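Long-range contacts in serine acetyltransferase (Bacteroides vulgatus ATCC 8482, PDB 3F1X), which probably transfers an acetyl group from acetyl-CoA to the hydroxyl of serine, the step that leads into cysteine biosynthesis: residues A[48-53]-A[160-165]; A[78-83]-A[118-123]; A[85-90]-A[172-177]. All blocks are in the same frame, centred on the assembly; numbering follows the deposited sequence.

Interaction 1: A[48-53]-A[160-165]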
ATOM      1  N   LEU A  48       5.169  17.117  -5.566  1.00 16.27           N
ATOM      2  CA  LEU A  48       6.538  17.222  -6.060  1.00 15.97           C
ATOM      3  C   LEU A  48       6.856  18.687  -6.315  1.00 15.52           C
ATOM      4  O   LEU A  48       7.960  19.154  -6.042  1.00 13.76           O
ATOM      5  CB  LEU A  48       6.698  16.414  -7.351  1.00 15.37           C
ATOM      6  CG  LEU A  48       6.797  14.897  -7.176  1.00 14.05           C
ATOM      7  CD1 LEU A  48       6.482  14.197  -8.497  1.00 11.93           C
ATOM      8  CD2 LEU A  48       8.182  14.532  -6.676  1.00 15.98           C
ATOM      9  N   ALA A  49       5.880  19.414  -6.849  1.00 15.49           N
ATOM     10  CA  ALA A  49       6.069  20.832  -7.111  1.00 14.91           C
ATOM     11  C   ALA A  49       6.413  21.540  -5.799  1.00 14.92           C
ATOM     12  O   ALA A  49       7.311  22.386  -5.765  1.00 13.53           O
ATOM     13  CB  ALA A  49       4.809  21.428  -7.722  1.00 16.22           C
ATOM     14  N   ARG A  50       5.707  21.185  -4.724  1.00 16.37           N
ATOM     15  CA  ARG A  50       5.944  21.764  -3.395  1.00 17.21           C
ATOM     16  C   ARG A  50       7.342  21.451  -2.886  1.00 16.69           C
ATOM     17  O   ARG A  50       7.997  22.298  -2.283  1.00 16.31           O
ATOM     18  CB  ARG A  50       4.983  21.195  -2.341  1.00 19.58           C
ATOM     19  CG  ARG A  50       3.499  21.389  -2.563  1.00 25.32           C
ATOM     20  CD  ARG A  50       2.766  20.992  -1.279  1.00 26.29           C
ATOM     21  NE  ARG A  50       1.361  20.654  -1.495  1.00 31.40           N
ATOM     22  CZ  ARG A  50       0.431  21.507  -1.910  1.00 30.28           C
ATOM     23  NH1 ARG A  50      -0.817  21.090  -2.070  1.00 31.71           N
ATOM     24  NH2 ARG A  50       0.748  22.768  -2.165  1.00 29.15           N
ATOM     25  N   ALA A  51       7.761  20.205  -3.092  1.00 15.69           N
ATOM     26  CA  ALA A  51       9.057  19.734  -2.633  1.00 16.52           C
ATOM     27  C   ALA A  51      10.198  20.375  -3.395  1.00 16.19           C
ATOM     28  O   ALA A  51      11.317  20.445  -2.899  1.00 16.85           O
ATOM     29  CB  ALA A  51       9.136  18.219  -2.759  1.00 18.25           C
ATOM     30  N   ILE A  52       9.916  20.814  -4.613  1.00 15.58           N
ATOM     31  CA  ILE A  52      10.921  21.462  -5.438  1.00 17.00           C
ATOM     32  C   ILE A  52      10.951  22.963  -5.134  1.00 17.92           C
ATOM     33  O   ILE A  52      12.010  23.583  -5.116  1.00 17.95           O
ATOM     34  CB  ILE A  52      10.619  21.260  -6.935  1.00 14.98           C
ATOM     35  CG1 ILE A  52      10.758  19.786  -7.295  1.00 15.62           C
ATOM     36  CG2 ILE A  52      11.557  22.106  -7.773  1.00 15.25           C
ATOM     37  CD1 ILE A  52      10.163  19.414  -8.640  1.00 12.34           C
ATOM     38  N   ILE A  53       9.777  23.539  -4.903  1.00 19.11           N
ATOM     39  CA  ILE A  53       9.681  24.964  -4.597  1.00 18.98           C
ATOM     40  C   ILE A  53      10.230  25.253  -3.196  1.00 19.14           C
ATOM     41  O   ILE A  53      10.905  26.256  -2.980  1.00 18.74           O
ATOM     42  CB  ILE A  53       8.218  25.442  -4.690  1.00 16.95           C
ATOM     43  CG1 ILE A  53       7.767  25.411  -6.151  1.00 14.75           C
ATOM     44  CG2 ILE A  53       8.075  26.840  -4.061  1.00 17.10           C
ATOM     45  CD1 ILE A  53       6.250  25.496  -6.354  1.00 12.77           C
ATOM     46  N   ILE A 160      -2.720  28.637  -2.130  1.00 15.86           N
ATOM     47  CA  ILE A 160      -2.083  29.652  -2.965  1.00 17.59           C
ATOM     48  C   ILE A 160      -1.031  29.010  -3.876  1.00 18.62           C
ATOM     49  O   ILE A 160      -0.887  29.392  -5.038  1.00 17.02           O
ATOM     50  CB  ILE A 160      -1.444  30.761  -2.088  1.00 17.96           C
ATOM     51  CG1 ILE A 160      -2.546  31.510  -1.341  1.00 17.40           C
ATOM     52  CG2 ILE A 160      -0.650  31.750  -2.949  1.00 18.47           C
ATOM     53  CD1 ILE A 160      -2.038  32.427  -0.258  1.00 17.29           C
ATOM     54  N   SER A 161      -0.305  28.029  -3.353  1.00 17.77           N
ATOM     55  CA  SER A 161       0.697  27.332  -4.151  1.00 17.55           C
ATOM     56  C   SER A 161       0.008  26.612  -5.302  1.00 17.00           C
ATOM     57  O   SER A 161       0.425  26.738  -6.453  1.00 15.11           O
ATOM     58  CB  SER A 161       1.456  26.317  -3.297  1.00 16.92           C
ATOM     59  OG  SER A 161       2.220  26.964  -2.306  1.00 26.00           O
ATOM     60  N   ASN A 162      -1.052  25.862  -4.988  1.00 15.86           N
ATOM     61  CA  ASN A 162      -1.795  25.126  -6.014  1.00 15.45           C
ATOM     62  C   ASN A 162      -2.315  26.107  -7.068  1.00 15.88           C
ATOM     63  O   ASN A 162      -2.252  25.838  -8.271  1.00 13.68           O
ATOM     64  CB  ASN A 162      -2.983  24.361  -5.400  1.00 15.02           C
ATOM     65  CG  ASN A 162      -2.594  22.989  -4.850  1.00 16.40           C
ATOM     66  OD1 ASN A 162      -1.607  22.850  -4.128  1.00 20.34           O
ATOM     67  ND2 ASN A 162      -3.390  21.971  -5.176  1.00 18.87           N
ATOM     68  N   TYR A 163      -2.844  27.237  -6.607  1.00 13.87           N
ATOM     69  CA  TYR A 163      -3.354  28.266  -7.509  1.00 15.37           C
ATOM     70  C   TYR A 163      -2.276  28.765  -8.479  1.00 16.55           C
ATOM     71  O   TYR A 163      -2.471  28.746  -9.695  1.00 18.09           O
ATOM     72  CB  TYR A 163      -3.895  29.474  -6.727  1.00 14.82           C
ATOM     73  CG  TYR A 163      -3.904  30.724  -7.570  1.00 15.74           C
ATOM     74  CD1 TYR A 163      -4.798  30.871  -8.624  1.00 19.00           C
ATOM     75  CD2 TYR A 163      -2.933  31.708  -7.394  1.00 17.86           C
ATOM     76  CE1 TYR A 163      -4.717  31.970  -9.495  1.00 15.45           C
ATOM     77  CE2 TYR A 163      -2.844  32.801  -8.259  1.00 16.52           C
ATOM     78  CZ  TYR A 163      -3.734  32.921  -9.303  1.00 16.28           C
ATOM     79  OH  TYR A 163      -3.617  33.990 -10.160  1.00 17.78           O
ATOM     80  N   ARG A 164      -1.146  29.230  -7.948  1.00 16.30           N
ATOM     81  CA  ARG A 164      -0.086  29.737  -8.823  1.00 15.68           C
ATOM     82  C   ARG A 164       0.422  28.667  -9.776  1.00 14.76           C
ATOM     83  O   ARG A 164       0.806  28.966 -10.904  1.00 15.63           O
ATOM     84  CB  ARG A 164       1.060  30.335  -7.999  1.00 14.25           C
ATOM     85  CG  ARG A 164       0.633  31.575  -7.206  1.00 15.30           C
ATOM     86  CD  ARG A 164       1.828  32.448  -6.841  1.00 14.71           C
ATOM     87  NE  ARG A 164       1.493  33.503  -5.881  1.00 17.78           N
ATOM     88  CZ  ARG A 164       0.772  34.584  -6.162  1.00 18.08           C
ATOM     89  NH1 ARG A 164       0.295  34.773  -7.387  1.00 17.65           N
ATOM     90  NH2 ARG A 164       0.531  35.479  -5.216  1.00 17.76           N
ATOM     91  N   ILE A 165       0.407  27.416  -9.338  1.00 14.51           N
ATOM     92  CA  ILE A 165       0.837  26.327 -10.202  1.00 13.86           C
ATOM     93  C   ILE A 165      -0.178  26.159 -11.337  1.00 14.26           C
ATOM     94  O   ILE A 165       0.191  26.043 -12.517  1.00 13.08           O
ATOM     95  CB  ILE A 165       0.946  25.004  -9.410  1.00 13.86           C
ATOM     96  CG1 ILE A 165       2.192  25.031  -8.527  1.00 13.43           C
ATOM     97  CG2 ILE A 165       0.983  23.816 -10.365  1.00 13.73           C
ATOM     98  CD1 ILE A 165       2.285  23.890  -7.551  1.00 10.35           C
TER
HETATM   99  O   HOH W   1       2.648  24.249  -0.816  1.00 30.98           O
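Ala49 opens the contact, its CB bonded outward toward helix 155-171 and lying 3.5 Å from CD1 of Ile165. Arg50 follows with the polar link. The chain is extended from CG to NE, and the guanidinium beyond it meets Asn162, whose OD1 receives two bonds: NH1 at 2.8 Å and NH2 at 3.1 Å from OD1. Both are weak because they are bent (129° at the hydrogen of NH1), although the guanidinium and amide planes are only 23° apart. NH2 also donates to a water 2.8 Å away, which in turn donates to Ser161 OG, so the second link to this helix is indirect. These buried polar residues have further partners: Arg50 NE forms a salt bridge with Glu47, Asn162 ND2 bonds to Ile181 O, and Ser161 OG to Ile157 O. One turn on, Ile53 places CD1 4.4 Å from the same Ile165 CD1, giving that methyl two apolar neighbours. The short axes pass 11.0 Å apart at 100°, and the helices meet through side chains, Arg50 spanning the polar side. The contact joins helices 39-53 and 155-171 of the helical N-terminal domain, which precedes the left-handed beta-helix, as in serine acetyltransferases.

Interaction 2: A[78-83]-A[118-123]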
ATOM      1  N   THR A  78      10.839  13.182 -11.900  1.00 16.48           N
ATOM      2  CA  THR A  78       9.598  12.475 -11.614  1.00 17.79           C
ATOM      3  C   THR A  78       8.422  13.363 -12.028  1.00 18.34           C
ATOM      4  O   THR A  78       7.464  12.910 -12.662  1.00 18.23           O
ATOM      5  CB  THR A  78       9.462  12.151 -10.112  1.00 20.16           C
ATOM      6  OG1 THR A  78      10.650  11.497  -9.646  1.00 20.85           O
ATOM      7  CG2 THR A  78       8.245  11.256  -9.881  1.00 19.60           C
ATOM      8  N   LEU A  79       8.508  14.634 -11.656  1.00 17.12           N
ATOM      9  CA  LEU A  79       7.475  15.603 -11.987  1.00 17.39           C
ATOM     10  C   LEU A  79       7.301  15.708 -13.502  1.00 17.45           C
ATOM     11  O   LEU A  79       6.181  15.749 -14.012  1.00 16.15           O
ATOM     12  CB  LEU A  79       7.835  16.978 -11.420  1.00 13.69           C
ATOM     13  CG  LEU A  79       6.923  18.128 -11.852  1.00 14.90           C
ATOM     14  CD1 LEU A  79       5.495  17.806 -11.481  1.00 16.43           C
ATOM     15  CD2 LEU A  79       7.364  19.430 -11.187  1.00 15.31           C
ATOM     16  N   PHE A  80       8.417  15.769 -14.216  1.00 17.07           N
ATOM     17  CA  PHE A  80       8.371  15.872 -15.662  1.00 17.94           C
ATOM     18  C   PHE A  80       7.607  14.726 -16.310  1.00 17.58           C
ATOM     19  O   PHE A  80       6.782  14.949 -17.193  1.00 16.37           O
ATOM     20  CB  PHE A  80       9.781  15.909 -16.233  1.00 17.52           C
ATOM     21  CG  PHE A  80       9.816  15.945 -17.726  1.00 14.10           C
ATOM     22  CD1 PHE A  80       9.214  16.984 -18.421  1.00 16.53           C
ATOM     23  CD2 PHE A  80      10.443  14.932 -18.446  1.00 17.68           C
ATOM     24  CE1 PHE A  80       9.230  17.021 -19.817  1.00 17.87           C
ATOM     25  CE2 PHE A  80      10.465  14.957 -19.844  1.00 16.80           C
ATOM     26  CZ  PHE A  80       9.857  16.005 -20.526  1.00 17.66           C
ATOM     27  N   GLY A  81       7.914  13.499 -15.889  1.00 18.11           N
ATOM     28  CA  GLY A  81       7.241  12.334 -16.440  1.00 17.06           C
ATOM     29  C   GLY A  81       5.752  12.376 -16.153  1.00 18.52           C
ATOM     30  O   GLY A  81       4.934  12.220 -17.056  1.00 18.36           O
ATOM     31  N   LEU A  82       5.402  12.589 -14.888  1.00 18.13           N
ATOM     32  CA  LEU A  82       4.010  12.650 -14.461  1.00 19.79           C
ATOM     33  C   LEU A  82       3.247  13.783 -15.139  1.00 18.98           C
ATOM     34  O   LEU A  82       2.150  13.577 -15.653  1.00 19.32           O
ATOM     35  CB  LEU A  82       3.941  12.834 -12.937  1.00 20.12           C
ATOM     36  CG  LEU A  82       3.512  11.690 -12.004  1.00 22.84           C
ATOM     37  CD1 LEU A  82       3.927  10.349 -12.551  1.00 23.79           C
ATOM     38  CD2 LEU A  82       4.104  11.924 -10.623  1.00 21.19           C
ATOM     39  N   LEU A  83       3.829  14.977 -15.137  1.00 17.46           N
ATOM     40  CA  LEU A  83       3.174  16.135 -15.732  1.00 18.03           C
ATOM     41  C   LEU A  83       2.969  16.004 -17.237  1.00 16.99           C
ATOM     42  O   LEU A  83       1.993  16.518 -17.772  1.00 16.66           O
ATOM     43  CB  LEU A  83       3.957  17.419 -15.429  1.00 16.57           C
ATOM     44  CG  LEU A  83       3.331  18.732 -15.907  1.00 16.01           C
ATOM     45  CD1 LEU A  83       1.939  18.931 -15.287  1.00 16.09           C
ATOM     46  CD2 LEU A  83       4.238  19.878 -15.527  1.00 16.84           C
ATOM     47  N   ARG A 118       8.275  23.436 -20.070  1.00 19.94           N
ATOM     48  CA  ARG A 118       8.075  24.885 -19.988  1.00 19.49           C
ATOM     49  C   ARG A 118       7.576  25.237 -18.585  1.00 20.26           C
ATOM     50  O   ARG A 118       8.013  26.217 -17.979  1.00 18.00           O
ATOM     51  CB  ARG A 118       7.044  25.355 -21.017  1.00 23.64           C
ATOM     52  CG  ARG A 118       7.428  25.138 -22.487  1.00 29.99           C
ATOM     53  CD  ARG A 118       8.541  26.069 -22.949  1.00 33.80           C
ATOM     54  NE  ARG A 118       8.896  25.861 -24.354  1.00 36.56           N
ATOM     55  CZ  ARG A 118       9.891  26.493 -24.975  1.00 36.13           C
ATOM     56  NH1 ARG A 118      10.631  27.378 -24.314  1.00 37.60           N
ATOM     57  NH2 ARG A 118      10.153  26.235 -26.253  1.00 32.97           N
ATOM     58  N   PHE A 119       6.651  24.433 -18.068  1.00 18.03           N
ATOM     59  CA  PHE A 119       6.139  24.683 -16.732  1.00 17.46           C
ATOM     60  C   PHE A 119       7.268  24.603 -15.715  1.00 17.71           C
ATOM     61  O   PHE A 119       7.404  25.473 -14.854  1.00 18.25           O
ATOM     62  CB  PHE A 119       5.074  23.659 -16.341  1.00 14.73           C
ATOM     63  CG  PHE A 119       4.707  23.722 -14.893  1.00 14.63           C
ATOM     64  CD1 PHE A 119       3.882  24.741 -14.422  1.00 16.88           C
ATOM     65  CD2 PHE A 119       5.256  22.822 -13.979  1.00 15.31           C
ATOM     66  CE1 PHE A 119       3.611  24.870 -13.053  1.00 16.66           C
ATOM     67  CE2 PHE A 119       4.996  22.938 -12.611  1.00 15.79           C
ATOM     68  CZ  PHE A 119       4.170  23.968 -12.148  1.00 17.24           C
ATOM     69  N   ILE A 120       8.061  23.540 -15.802  1.00 16.73           N
ATOM     70  CA  ILE A 120       9.164  23.344 -14.873  1.00 16.89           C
ATOM     71  C   ILE A 120      10.146  24.505 -14.873  1.00 17.08           C
ATOM     72  O   ILE A 120      10.708  24.838 -13.832  1.00 18.48           O
ATOM     73  CB  ILE A 120       9.903  22.022 -15.170  1.00 17.24           C
ATOM     74  CG1 ILE A 120       9.037  20.849 -14.701  1.00 15.28           C
ATOM     75  CG2 ILE A 120      11.263  22.007 -14.466  1.00 16.65           C
ATOM     76  CD1 ILE A 120       9.469  19.508 -15.216  1.00 14.82           C
ATOM     77  N   SER A 121      10.343  25.121 -16.036  1.00 18.18           N
ATOM     78  CA  SER A 121      11.256  26.250 -16.149  1.00 16.84           C
ATOM     79  C   SER A 121      10.701  27.458 -15.411  1.00 18.04           C
ATOM     80  O   SER A 121      11.401  28.454 -15.229  1.00 17.51           O
ATOM     81  CB  SER A 121      11.480  26.629 -17.613  1.00 19.18           C
ATOM     82  OG  SER A 121      10.363  27.319 -18.137  1.00 20.53           O
ATOM     83  N   LYS A 122       9.439  27.367 -14.999  1.00 18.65           N
ATOM     84  CA  LYS A 122       8.791  28.451 -14.270  1.00 20.30           C
ATOM     85  C   LYS A 122       8.857  28.280 -12.754  1.00 18.67           C
ATOM     86  O   LYS A 122       8.482  29.187 -12.011  1.00 18.74           O
ATOM     87  CB  LYS A 122       7.321  28.578 -14.688  1.00 24.04           C
ATOM     88  CG  LYS A 122       7.070  29.510 -15.861  1.00 30.67           C
ATOM     89  CD  LYS A 122       7.736  29.035 -17.135  1.00 36.64           C
ATOM     90  CE  LYS A 122       7.472  30.010 -18.281  1.00 40.20           C
ATOM     91  NZ  LYS A 122       8.043  29.547 -19.580  1.00 40.84           N
ATOM     92  N   LEU A 123       9.320  27.124 -12.292  1.00 16.82           N
ATOM     93  CA  LEU A 123       9.411  26.872 -10.857  1.00 18.41           C
ATOM     94  C   LEU A 123      10.285  27.871 -10.101  1.00 19.73           C
ATOM     95  O   LEU A 123       9.974  28.230  -8.962  1.00 18.73           O
ATOM     96  CB  LEU A 123       9.898  25.441 -10.606  1.00 17.63           C
ATOM     97  CG  LEU A 123       8.851  24.388 -10.990  1.00 17.30           C
ATOM     98  CD1 LEU A 123       9.429  22.982 -10.892  1.00 19.21           C
ATOM     99  CD2 LEU A 123       7.645  24.547 -10.064  1.00 19.37           C
TER
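Ile120 and Leu123 of 118-123, with Phe119, face Leu79, Phe80 and Leu83 on helix 68-93. Followed outward from CB, Ile120 first sends CG1 anti to its carbonyl carbon (chi1 -74°); this atom lies 4.1 Å from CD2 of Leu79, the two side chains sliding past each other in opposite directions. Its tip, CD1, then reaches Phe80, 3.8 Å from CB and 4.1 Å from ring atom CD1, crossing that side chain at about a right angle. Leu79 CD2 is shared further: it stands tip to tip with Leu123 CD1 at 4.1 Å and touches the Phe119 ring at its edge, close to the ring plane. Leu83 crosses Phe119 at about a right angle, with its CD2 methyl 3.5 Å from Phe119 CD2 and 3.9 Å from CG. A type I turn from Ile120 to Leu123 brings the last of these side chains round to the same side as Ile120. The second subunit adds to the cluster, Ala13 of that chain packing on Ile120 and Leu17 on Leu123. These side-chain contacts are all carbon to carbon, with 217 Å² buried in all, so the fit depends on shape and exclusion of water, without directional bonds to fix it.

Interaction 3: A[85-90]-A[172-177]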
ATOM      1  N   GLU A  85       2.264  13.281 -18.927  1.00 17.12           N
ATOM      2  CA  GLU A  85       1.085  12.443 -19.117  1.00 18.35           C
ATOM      3  C   GLU A  85      -0.228  13.161 -18.803  1.00 17.63           C
ATOM      4  O   GLU A  85      -1.203  13.008 -19.529  1.00 17.37           O
ATOM      5  CB  GLU A  85       1.196  11.187 -18.252  1.00 21.45           C
ATOM      6  CG  GLU A  85       0.145  10.124 -18.539  1.00 26.77           C
ATOM      7  CD  GLU A  85       0.277   9.538 -19.932  1.00 30.07           C
ATOM      8  OE1 GLU A  85       1.423   9.290 -20.365  1.00 33.93           O
ATOM      9  OE2 GLU A  85      -0.763   9.313 -20.586  1.00 34.46           O
ATOM     10  N   GLN A  86      -0.255  13.949 -17.732  1.00 16.05           N
ATOM     11  CA  GLN A  86      -1.481  14.636 -17.354  1.00 17.17           C
ATOM     12  C   GLN A  86      -1.815  15.764 -18.309  1.00 15.93           C
ATOM     13  O   GLN A  86      -2.985  16.024 -18.597  1.00 14.56           O
ATOM     14  CB  GLN A  86      -1.381  15.155 -15.922  1.00 16.80           C
ATOM     15  CG  GLN A  86      -1.365  14.041 -14.892  1.00 19.63           C
ATOM     16  CD  GLN A  86      -2.491  13.049 -15.118  1.00 20.62           C
ATOM     17  OE1 GLN A  86      -2.255  11.873 -15.410  1.00 21.73           O
ATOM     18  NE2 GLN A  86      -3.722  13.520 -14.986  1.00 18.38           N
ATOM     19  N   ILE A  87      -0.787  16.442 -18.800  1.00 17.34           N
ATOM     20  CA  ILE A  87      -1.014  17.512 -19.748  1.00 17.44           C
ATOM     21  C   ILE A  87      -1.574  16.859 -21.020  1.00 17.51           C
ATOM     22  O   ILE A  87      -2.475  17.400 -21.658  1.00 16.34           O
ATOM     23  CB  ILE A  87       0.295  18.278 -20.047  1.00 16.97           C
ATOM     24  CG1 ILE A  87       0.682  19.120 -18.826  1.00 18.60           C
ATOM     25  CG2 ILE A  87       0.116  19.145 -21.283  1.00 17.41           C
ATOM     26  CD1 ILE A  87       1.986  19.878 -18.958  1.00 16.74           C
ATOM     27  N   LEU A  88      -1.049  15.687 -21.370  1.00 16.87           N
ATOM     28  CA  LEU A  88      -1.534  14.977 -22.553  1.00 18.96           C
ATOM     29  C   LEU A  88      -3.016  14.626 -22.357  1.00 19.30           C
ATOM     30  O   LEU A  88      -3.819  14.734 -23.286  1.00 19.07           O
ATOM     31  CB  LEU A  88      -0.724  13.700 -22.784  1.00 20.18           C
ATOM     32  CG  LEU A  88      -1.079  12.868 -24.023  1.00 21.92           C
ATOM     33  CD1 LEU A  88      -0.847  13.681 -25.282  1.00 25.09           C
ATOM     34  CD2 LEU A  88      -0.224  11.611 -24.052  1.00 23.63           C
ATOM     35  N   ALA A  89      -3.377  14.217 -21.145  1.00 17.32           N
ATOM     36  CA  ALA A  89      -4.768  13.879 -20.859  1.00 20.25           C
ATOM     37  C   ALA A  89      -5.660  15.116 -21.000  1.00 20.07           C
ATOM     38  O   ALA A  89      -6.777  15.041 -21.519  1.00 21.30           O
ATOM     39  CB  ALA A  89      -4.892  13.294 -19.449  1.00 18.63           C
ATOM     40  N   GLY A  90      -5.156  16.257 -20.541  1.00 21.16           N
ATOM     41  CA  GLY A  90      -5.911  17.496 -20.633  1.00 21.65           C
ATOM     42  C   GLY A  90      -6.169  17.891 -22.074  1.00 23.02           C
ATOM     43  O   GLY A  90      -7.299  18.206 -22.445  1.00 23.73           O
ATOM     44  N   LEU A 172      -0.011  28.649 -20.048  1.00 23.87           N
ATOM     45  CA  LEU A 172       0.670  27.861 -21.070  1.00 23.70           C
ATOM     46  C   LEU A 172      -0.307  27.179 -22.016  1.00 23.56           C
ATOM     47  O   LEU A 172       0.099  26.561 -22.991  1.00 25.68           O
ATOM     48  CB  LEU A 172       1.552  26.805 -20.415  1.00 22.73           C
ATOM     49  CG  LEU A 172       2.813  27.337 -19.745  1.00 22.02           C
ATOM     50  CD1 LEU A 172       3.460  26.228 -18.931  1.00 18.97           C
ATOM     51  CD2 LEU A 172       3.771  27.867 -20.815  1.00 24.90           C
ATOM     52  N   GLY A 173      -1.594  27.276 -21.708  1.00 23.15           N
ATOM     53  CA  GLY A 173      -2.608  26.681 -22.556  1.00 22.38           C
ATOM     54  C   GLY A 173      -2.997  25.241 -22.261  1.00 22.45           C
ATOM     55  O   GLY A 173      -3.518  24.554 -23.140  1.00 22.28           O
ATOM     56  N   VAL A 174      -2.752  24.771 -21.043  1.00 20.89           N
ATOM     57  CA  VAL A 174      -3.122  23.404 -20.698  1.00 19.98           C
ATOM     58  C   VAL A 174      -4.574  23.396 -20.226  1.00 20.44           C
ATOM     59  O   VAL A 174      -4.906  23.972 -19.192  1.00 18.89           O
ATOM     60  CB  VAL A 174      -2.242  22.836 -19.566  1.00 21.14           C
ATOM     61  CG1 VAL A 174      -2.668  21.407 -19.247  1.00 16.89           C
ATOM     62  CG2 VAL A 174      -0.774  22.868 -19.979  1.00 19.23           C
ATOM     63  N   PRO A 175      -5.465  22.736 -20.978  1.00 21.01           N
ATOM     64  CA  PRO A 175      -6.867  22.710 -20.559  1.00 21.41           C
ATOM     65  C   PRO A 175      -7.194  21.687 -19.471  1.00 22.05           C
ATOM     66  O   PRO A 175      -6.459  20.715 -19.270  1.00 19.67           O
ATOM     67  CB  PRO A 175      -7.598  22.418 -21.861  1.00 23.37           C
ATOM     68  CG  PRO A 175      -6.673  21.475 -22.546  1.00 24.53           C
ATOM     69  CD  PRO A 175      -5.284  22.048 -22.271  1.00 21.98           C
ATOM     70  N   LEU A 176      -8.294  21.933 -18.760  1.00 20.38           N
ATOM     71  CA  LEU A 176      -8.784  21.038 -17.709  1.00 19.95           C
ATOM     72  C   LEU A 176      -7.893  20.864 -16.474  1.00 20.19           C
ATOM     73  O   LEU A 176      -8.335  21.067 -15.346  1.00 18.12           O
ATOM     74  CB  LEU A 176      -9.070  19.664 -18.320  1.00 23.22           C
ATOM     75  CG  LEU A 176      -9.866  18.676 -17.469  1.00 27.68           C
ATOM     76  CD1 LEU A 176     -11.325  19.129 -17.388  1.00 27.88           C
ATOM     77  CD2 LEU A 176      -9.787  17.278 -18.090  1.00 30.24           C
ATOM     78  N   ILE A 177      -6.647  20.471 -16.687  1.00 18.47           N
ATOM     79  CA  ILE A 177      -5.733  20.267 -15.578  1.00 18.77           C
ATOM     80  C   ILE A 177      -5.674  21.401 -14.544  1.00 17.84           C
ATOM     81  O   ILE A 177      -5.617  21.129 -13.346  1.00 20.13           O
ATOM     82  CB  ILE A 177      -4.312  19.970 -16.092  1.00 18.09           C
ATOM     83  CG1 ILE A 177      -4.334  18.701 -16.951  1.00 20.78           C
ATOM     84  CG2 ILE A 177      -3.359  19.770 -14.940  1.00 18.14           C
ATOM     85  CD1 ILE A 177      -4.950  17.493 -16.252  1.00 21.77           C
TER
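Gly90 and Pro175 form the tight part: their CA atoms are 5.3 Å apart, and Gly90 O lies 3.3 Å from Pro175 CG. Gly90 CA also points a hydrogen at Pro175 O, 3.5 Å away with 127° at the hydrogen. This closeness rests on Gly90 lacking a side chain, since a beta carbon there would come too close to Pro175 O. Ile177 also presses on the helix backbone, CD1 3.4 Å from Gln86 O, its chi1 (-60°) setting CG1 anti to its own carbonyl carbon at a like distance from that oxygen. Elsewhere the fit relaxes. Ile87 and Val174 cross at about a right angle, with CG2 to CG2 4.0 Å apart; Ala112, Leu115 and Ala116 of helix 109-120 also pack on Ile87. At the looser end the partly exposed Leu176 brings CB no closer than 4.5 Å to Gly90 CA; Glu149 of the third subunit also packs on it. The linker itself is compact: Gly173, with positive phi, ends helix 155-171 in a Schellman motif, Pro175 O accepts Ile177 N across a classic gamma turn at Leu176, and Leu176 is the N-cap of helix 177-189. The arrangement is a capped helix-to-helix connection, docked through a glycine onto a long helix of the N-terminal domain.

In the fold
From the N terminus, helix 39-53 supplies the first half of interaction 1, and the chain then passes through helix 68-93, which supplies the first segments of both interaction 2 and interaction 3. Interaction 2 closes first, at 118-123, nested inside the longer loop that interaction 1 closes at 160-165. Interaction 3 starts within both loops and closes beyond them at 172-177, so it crosses each. Interactions 1 and 2 touch, Ile52 CD1 meeting Leu79 CD2, and interactions 2 and 3 touch at Leu172, whereas 1 and 3 stay about 7 Å apart at their nearest atoms. They join helices 39-53, 68-93, 109-120 and 155-171 in the domain preceding the beta-helix strands, interaction 3 adding the link to helix 177-189.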